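Local structure of trichothecene 15-O-acetyltransferase TRI3 (Fusarium sporotrichioides, 3FOT) at residues A[313-318]-A[369-374]; A[380-385]-A[514-519]. The protein transfers an acetyl group to the 15-hydroxyl of trichothecene intermediates such as 15-deacetylcalonectrin, a step in T-2 toxin biosynthesis. One frame throughout, in Å; residues are numbered along the deposited sequence.

Contact 1. Residues A[313-318]-A[369-374]; sequences AIVLAL and KSITVS. Unlike the reference sequence in segment 369-374: Thr-372 (reference Ala).
Leu-316 has an off-rotamer first torsion (chi1 -92°), and its branched end reaches Ile-371 and Val-373. The CG1 arm of Ile-371 sits between its backbone N and carbonyl carbon (chi1 65°) and extends from there, with chi2 at 164° carrying CD1 to the helix surface. This is a helix-to-loop contact in the acyltransferase fold of the BAHD superfamily. Helix 306-321 packs against the loop between strand 358-365 and helix 379-401.

Ile-371 CD1 touches two neighbouring residues of the helix. Ile-371 CD1 lies 4.0 Å from Leu-316 CD1. Val-315 CG1 is 4.1 Å from the same Ile-371 CD1. The Leu-316 and Ile-371 side chains cross at about a right angle. Leu-316 CG also packs on Ile-371 O at 3.6 Å. Leu-316 CD2 meets Val-373 CG2 at 3.5 Å, a close fit for two methyls. Leu-316 and Val-373 both also touch Ala-385 of helix 379-401, which joins the three elements.

The polar link between the backbones is a water. The water donates to Leu-316 O (2.8 Å) and to Val-373 O (2.6 Å).

Contact 2. Residues A[380-385]-A[514-519]; sequences ELQVRA and MLAFRL
Val-383 and Ala-516 meet in van der Waals contact, with Val-383 CG2 3.6 Å from Ala-516 O. On the preceding residue, the extended Gln-382 side chain lays OE1 3.6 Å from Ala-516 CB. The far end of that amide is held elsewhere, since NE2 bonds to Asp-377 O.

The aromatic contact belongs to Phe-517. Its CG is anti to the backbone N (chi1 -154°), which brings the ring end up to helix 379-401. Phe-517 CE1 approaches Val-383 O at 3.7 Å. The carbonyl oxygen lies near the ring plane, so it faces the ring edge. Phe-517 CE1 is also 4.3 Å from Val-383 CG1. Arg-299 makes a cation-pi contact with the same ring.

The contact thus sets helix 379-401 against the C-terminal end of helix 500-516, the last helix of this BAHD-superfamily acyltransferase.

Polar bonds here lie within each segment or come from neighbouring residues. Leu-515 O accepts from Arg-518 N and, at 2.9 Å, from Arg-518 NE, on opposite faces of its carbonyl plane. Leu-515 CD2 lies over one face of the Arg-518 guanidinium. Lys-379 NZ bonds to Ala-516 O and Arg-518 O, and Arg-299 NE to Phe-517 O. In helix 379-401, Arg-384 grips Glu-380 side-on, with NE and NH2 both on OE2. Arg-384 NE reaches Glu-380 OE2 at 2.7 Å.

Overall arrangement
The two contacts lie on the same side of the chain's centre, with their own centres about 11 Å apart. They come in series along the chain. Contact 1 closes at residue 374, just before helix 379-401 begins, and contact 2 opens on that helix. The segments also touch one another directly. Ala-385 CB packs on Ile-371 O and on Val-373 CG1, and Ala-313 CB packs on Met-514 CG. Helices 306-321, 379-401 and 500-516 and the loop at 369-374 therefore form one continuous packed cluster. It packs the last helix, 500-516, against helices 306-321 and 379-401, and lies away from the 15-deacetylcalonectrin-binding residue His-414.

Contact 1. Residues A[313-318]-A[369-374]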
loop_
_atom_site.group_PDB
_atom_site.type_symbol
_atom_site.label_atom_id
_atom_site.label_comp_id
_atom_site.label_asym_id
_atom_site.label_seq_id
_atom_site.Cartn_x
_atom_site.Cartn_y
_atom_site.Cartn_z
ATOM N N ALA A 313 20.711 -2.224 1.638
ATOM C CA ALA A 313 21.186 -0.865 1.842
ATOM C C ALA A 313 20.602 -0.261 3.136
ATOM O O ALA A 313 21.284 0.482 3.873
ATOM C CB ALA A 313 20.834 -0.013 0.614
ATOM N N ILE A 314 19.352 -0.623 3.417
ATOM C CA ILE A 314 18.694 -0.249 4.671
ATOM C C ILE A 314 19.505 -0.717 5.879
ATOM O O ILE A 314 19.741 0.047 6.828
ATOM C CB ILE A 314 17.238 -0.778 4.701
ATOM C CG1 ILE A 314 16.405 0.100 3.747
ATOM C CG2 ILE A 314 16.666 -0.807 6.129
ATOM C CD1 ILE A 314 15.017 -0.489 3.386
ATOM N N VAL A 315 19.921 -1.981 5.818
ATOM C CA VAL A 315 20.723 -2.603 6.885
ATOM C C VAL A 315 22.104 -1.973 6.994
ATOM O O VAL A 315 22.515 -1.571 8.093
ATOM C CB VAL A 315 20.742 -4.135 6.730
ATOM C CG1 VAL A 315 21.740 -4.780 7.692
ATOM C CG2 VAL A 315 19.339 -4.657 7.042
ATOM N N LEU A 316 22.790 -1.795 5.864
ATOM C CA LEU A 316 24.111 -1.126 5.904
ATOM C C LEU A 316 24.009 0.305 6.430
ATOM O O LEU A 316 24.872 0.754 7.203
ATOM C CB LEU A 316 24.808 -1.139 4.527
ATOM C CG LEU A 316 25.760 -2.338 4.261
ATOM C CD1 LEU A 316 25.084 -3.679 4.433
ATOM C CD2 LEU A 316 26.370 -2.258 2.864
ATOM N N ALA A 317 22.952 1.020 6.034
ATOM C CA ALA A 317 22.737 2.396 6.516
ATOM C C ALA A 317 22.463 2.387 8.031
ATOM O O ALA A 317 22.915 3.262 8.766
ATOM C CB ALA A 317 21.568 3.066 5.754
ATOM N N LEU A 318 21.760 1.365 8.494
ATOM C CA LEU A 318 21.475 1.230 9.922
ATOM C C LEU A 318 22.763 0.967 10.720
ATOM O O LEU A 318 23.011 1.620 11.750
ATOM C CB LEU A 318 20.471 0.103 10.158
ATOM C CG LEU A 318 20.155 -0.219 11.613
ATOM C CD1 LEU A 318 19.379 0.920 12.191
ATOM C CD2 LEU A 318 19.357 -1.527 11.667
ATOM N N LYS A 369 28.867 -7.619 11.810
ATOM C CA LYS A 369 30.162 -6.943 11.780
ATOM C C LYS A 369 30.826 -7.128 10.419
ATOM O O LYS A 369 31.452 -6.192 9.920
ATOM C CB LYS A 369 31.111 -7.436 12.894
ATOM C CG LYS A 369 32.462 -6.695 12.971
ATOM C CD LYS A 369 32.348 -5.157 12.825
ATOM C CE LYS A 369 33.704 -4.473 12.941
ATOM N NZ LYS A 369 34.734 -4.993 11.972
ATOM N N SER A 370 30.663 -8.314 9.824
ATOM C CA SER A 370 31.318 -8.650 8.551
ATOM C C SER A 370 30.762 -7.852 7.372
ATOM O O SER A 370 31.403 -7.810 6.329
ATOM C CB SER A 370 31.198 -10.145 8.227
ATOM O OG SER A 370 29.850 -10.462 7.874
ATOM N N ILE A 371 29.577 -7.253 7.539
ATOM C CA ILE A 371 28.974 -6.410 6.493
ATOM C C ILE A 371 28.912 -4.917 6.853
ATOM O O ILE A 371 28.293 -4.121 6.124
ATOM C CB ILE A 371 27.563 -6.944 6.038
ATOM C CG1 ILE A 371 26.535 -6.872 7.178
ATOM C CG2 ILE A 371 27.699 -8.363 5.430
ATOM C CD1 ILE A 371 25.089 -7.013 6.698
ATOM N N THR A 372 29.517 -4.545 7.987
ATOM C CA THR A 372 29.577 -3.149 8.433
ATOM C C THR A 372 30.625 -2.387 7.629
ATOM O O THR A 372 31.837 -2.595 7.779
ATOM C CB THR A 372 29.821 -3.039 9.966
ATOM O OG1 THR A 372 28.767 -3.724 10.651
ATOM C CG2 THR A 372 29.851 -1.580 10.430
ATOM N N VAL A 373 30.144 -1.533 6.726
ATOM C CA VAL A 373 31.012 -0.745 5.855
ATOM C C VAL A 373 30.589 0.714 5.899
ATOM O O VAL A 373 29.406 1.028 6.015
ATOM C CB VAL A 373 30.991 -1.226 4.372
ATOM C CG1 VAL A 373 31.573 -2.613 4.247
ATOM C CG2 VAL A 373 29.560 -1.180 3.781
ATOM N N SER A 374 31.551 1.609 5.807
ATOM C CA SER A 374 31.219 3.016 5.735
ATOM C C SER A 374 31.104 3.461 4.278
ATOM O O SER A 374 31.474 2.738 3.354
ATOM C CB SER A 374 32.248 3.845 6.459
ATOM O OG SER A 374 33.326 4.029 5.609
HETATM O O HOH W 1 27.539 -0.169 7.357
#

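Contact 2. Residues A[380-385]-A[514-519]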
loop_
_atom_site.group_PDB
_atom_site.type_symbol
_atom_site.label_atom_id
_atom_site.label_comp_id
_atom_site.label_asym_id
_atom_site.label_seq_id
_atom_site.Cartn_x
_atom_site.Cartn_y
_atom_site.Cartn_z
ATOM N N GLU A 380 34.706 -1.785 -3.633
ATOM C CA GLU A 380 34.645 -3.230 -3.606
ATOM C C GLU A 380 34.191 -3.759 -2.242
ATOM O O GLU A 380 33.438 -4.745 -2.187
ATOM C CB GLU A 380 35.989 -3.872 -4.037
ATOM C CG GLU A 380 35.935 -5.404 -3.965
ATOM C CD GLU A 380 37.260 -6.096 -4.310
ATOM O OE1 GLU A 380 38.136 -5.454 -4.943
ATOM O OE2 GLU A 380 37.412 -7.281 -3.945
ATOM N N LEU A 381 34.622 -3.127 -1.143
ATOM C CA LEU A 381 34.167 -3.573 0.184
ATOM C C LEU A 381 32.659 -3.388 0.348
ATOM O O LEU A 381 31.980 -4.258 0.894
ATOM C CB LEU A 381 34.908 -2.878 1.325
ATOM C CG LEU A 381 36.400 -3.235 1.355
ATOM C CD1 LEU A 381 37.066 -2.433 2.467
ATOM C CD2 LEU A 381 36.642 -4.749 1.493
ATOM N N GLN A 382 32.162 -2.248 -0.138
ATOM C CA GLN A 382 30.730 -1.926 -0.053
ATOM C C GLN A 382 29.906 -2.878 -0.909
ATOM O O GLN A 382 28.885 -3.377 -0.460
ATOM C CB GLN A 382 30.483 -0.481 -0.482
ATOM C CG GLN A 382 31.202 0.550 0.405
ATOM C CD GLN A 382 30.758 1.941 0.041
ATOM O OE1 GLN A 382 29.558 2.169 -0.161
ATOM N NE2 GLN A 382 31.711 2.886 -0.048
ATOM N N VAL A 383 30.362 -3.142 -2.137
ATOM C CA VAL A 383 29.698 -4.080 -3.040
ATOM C C VAL A 383 29.619 -5.465 -2.401
ATOM O O VAL A 383 28.571 -6.102 -2.438
ATOM C CB VAL A 383 30.445 -4.141 -4.419
ATOM C CG1 VAL A 383 30.033 -5.350 -5.288
ATOM C CG2 VAL A 383 30.235 -2.842 -5.182
ATOM N N ARG A 384 30.721 -5.898 -1.782
ATOM C CA ARG A 384 30.787 -7.244 -1.205
ATOM C C ARG A 384 29.829 -7.349 -0.025
ATOM O O ARG A 384 29.137 -8.362 0.126
ATOM C CB ARG A 384 32.228 -7.621 -0.811
ATOM C CG ARG A 384 33.138 -7.897 -2.030
ATOM C CD ARG A 384 34.538 -8.466 -1.654
ATOM N NE ARG A 384 35.359 -8.674 -2.852
ATOM C CZ ARG A 384 35.312 -9.759 -3.626
ATOM N NH1 ARG A 384 34.486 -10.761 -3.347
ATOM N NH2 ARG A 384 36.089 -9.846 -4.699
ATOM N N ALA A 385 29.783 -6.285 0.784
ATOM C CA ALA A 385 28.880 -6.215 1.931
ATOM C C ALA A 385 27.419 -6.248 1.446
ATOM O O ALA A 385 26.588 -7.012 1.972
ATOM C CB ALA A 385 29.161 -4.950 2.754
ATOM N N MET A 514 22.912 2.041 -2.376
ATOM C CA MET A 514 22.345 1.499 -3.617
ATOM C C MET A 514 23.158 1.928 -4.840
ATOM O O MET A 514 23.473 1.106 -5.735
ATOM C CB MET A 514 20.877 1.928 -3.746
ATOM C CG MET A 514 19.991 1.205 -2.717
ATOM S SD MET A 514 18.315 1.835 -2.787
ATOM C CE MET A 514 17.735 1.115 -4.339
ATOM N N LEU A 515 23.504 3.205 -4.888
ATOM C CA LEU A 515 24.230 3.750 -6.024
ATOM C C LEU A 515 25.629 3.166 -6.103
ATOM O O LEU A 515 26.170 2.949 -7.197
ATOM C CB LEU A 515 24.257 5.284 -5.970
ATOM C CG LEU A 515 22.901 5.931 -6.274
ATOM C CD1 LEU A 515 22.970 7.418 -5.915
ATOM C CD2 LEU A 515 22.480 5.708 -7.752
ATOM N N ALA A 516 26.182 2.858 -4.939
ATOM C CA ALA A 516 27.513 2.263 -4.857
ATOM C C ALA A 516 27.577 0.873 -5.485
ATOM O O ALA A 516 28.650 0.386 -5.806
ATOM C CB ALA A 516 28.003 2.238 -3.374
ATOM N N PHE A 517 26.426 0.238 -5.668
ATOM C CA PHE A 517 26.377 -1.109 -6.212
ATOM C C PHE A 517 26.535 -1.095 -7.726
ATOM O O PHE A 517 26.746 -2.150 -8.330
ATOM C CB PHE A 517 25.033 -1.747 -5.864
ATOM C CG PHE A 517 25.048 -3.226 -5.810
ATOM C CD1 PHE A 517 25.804 -3.883 -4.833
ATOM C CD2 PHE A 517 24.243 -3.986 -6.672
ATOM C CE1 PHE A 517 25.784 -5.276 -4.731
ATOM C CE2 PHE A 517 24.205 -5.374 -6.580
ATOM C CZ PHE A 517 24.985 -6.033 -5.594
ATOM N N ARG A 518 26.405 0.088 -8.339
ATOM C CA ARG A 518 26.421 0.205 -9.797
ATOM C C ARG A 518 27.733 -0.341 -10.345
ATOM O O ARG A 518 28.771 -0.276 -9.677
ATOM C CB ARG A 518 26.204 1.652 -10.250
ATOM C CG ARG A 518 24.775 2.120 -10.079
ATOM C CD ARG A 518 24.663 3.568 -10.470
ATOM N NE ARG A 518 25.437 4.399 -9.549
ATOM C CZ ARG A 518 25.622 5.708 -9.685
ATOM N NH1 ARG A 518 25.093 6.353 -10.715
ATOM N NH2 ARG A 518 26.347 6.373 -8.801
ATOM N N LEU A 519 27.668 -0.915 -11.539
ATOM C CA LEU A 519 28.859 -1.444 -12.181
ATOM C C LEU A 519 29.798 -0.321 -12.563
ATOM O O LEU A 519 29.360 0.785 -12.907
ATOM C CB LEU A 519 28.468 -2.256 -13.416
ATOM C CG LEU A 519 27.592 -3.464 -13.130
ATOM C CD1 LEU A 519 27.154 -4.092 -14.451
ATOM C CD2 LEU A 519 28.347 -4.443 -12.263
ATOM O OXT LEU A 519 31.023 -0.506 -12.552
#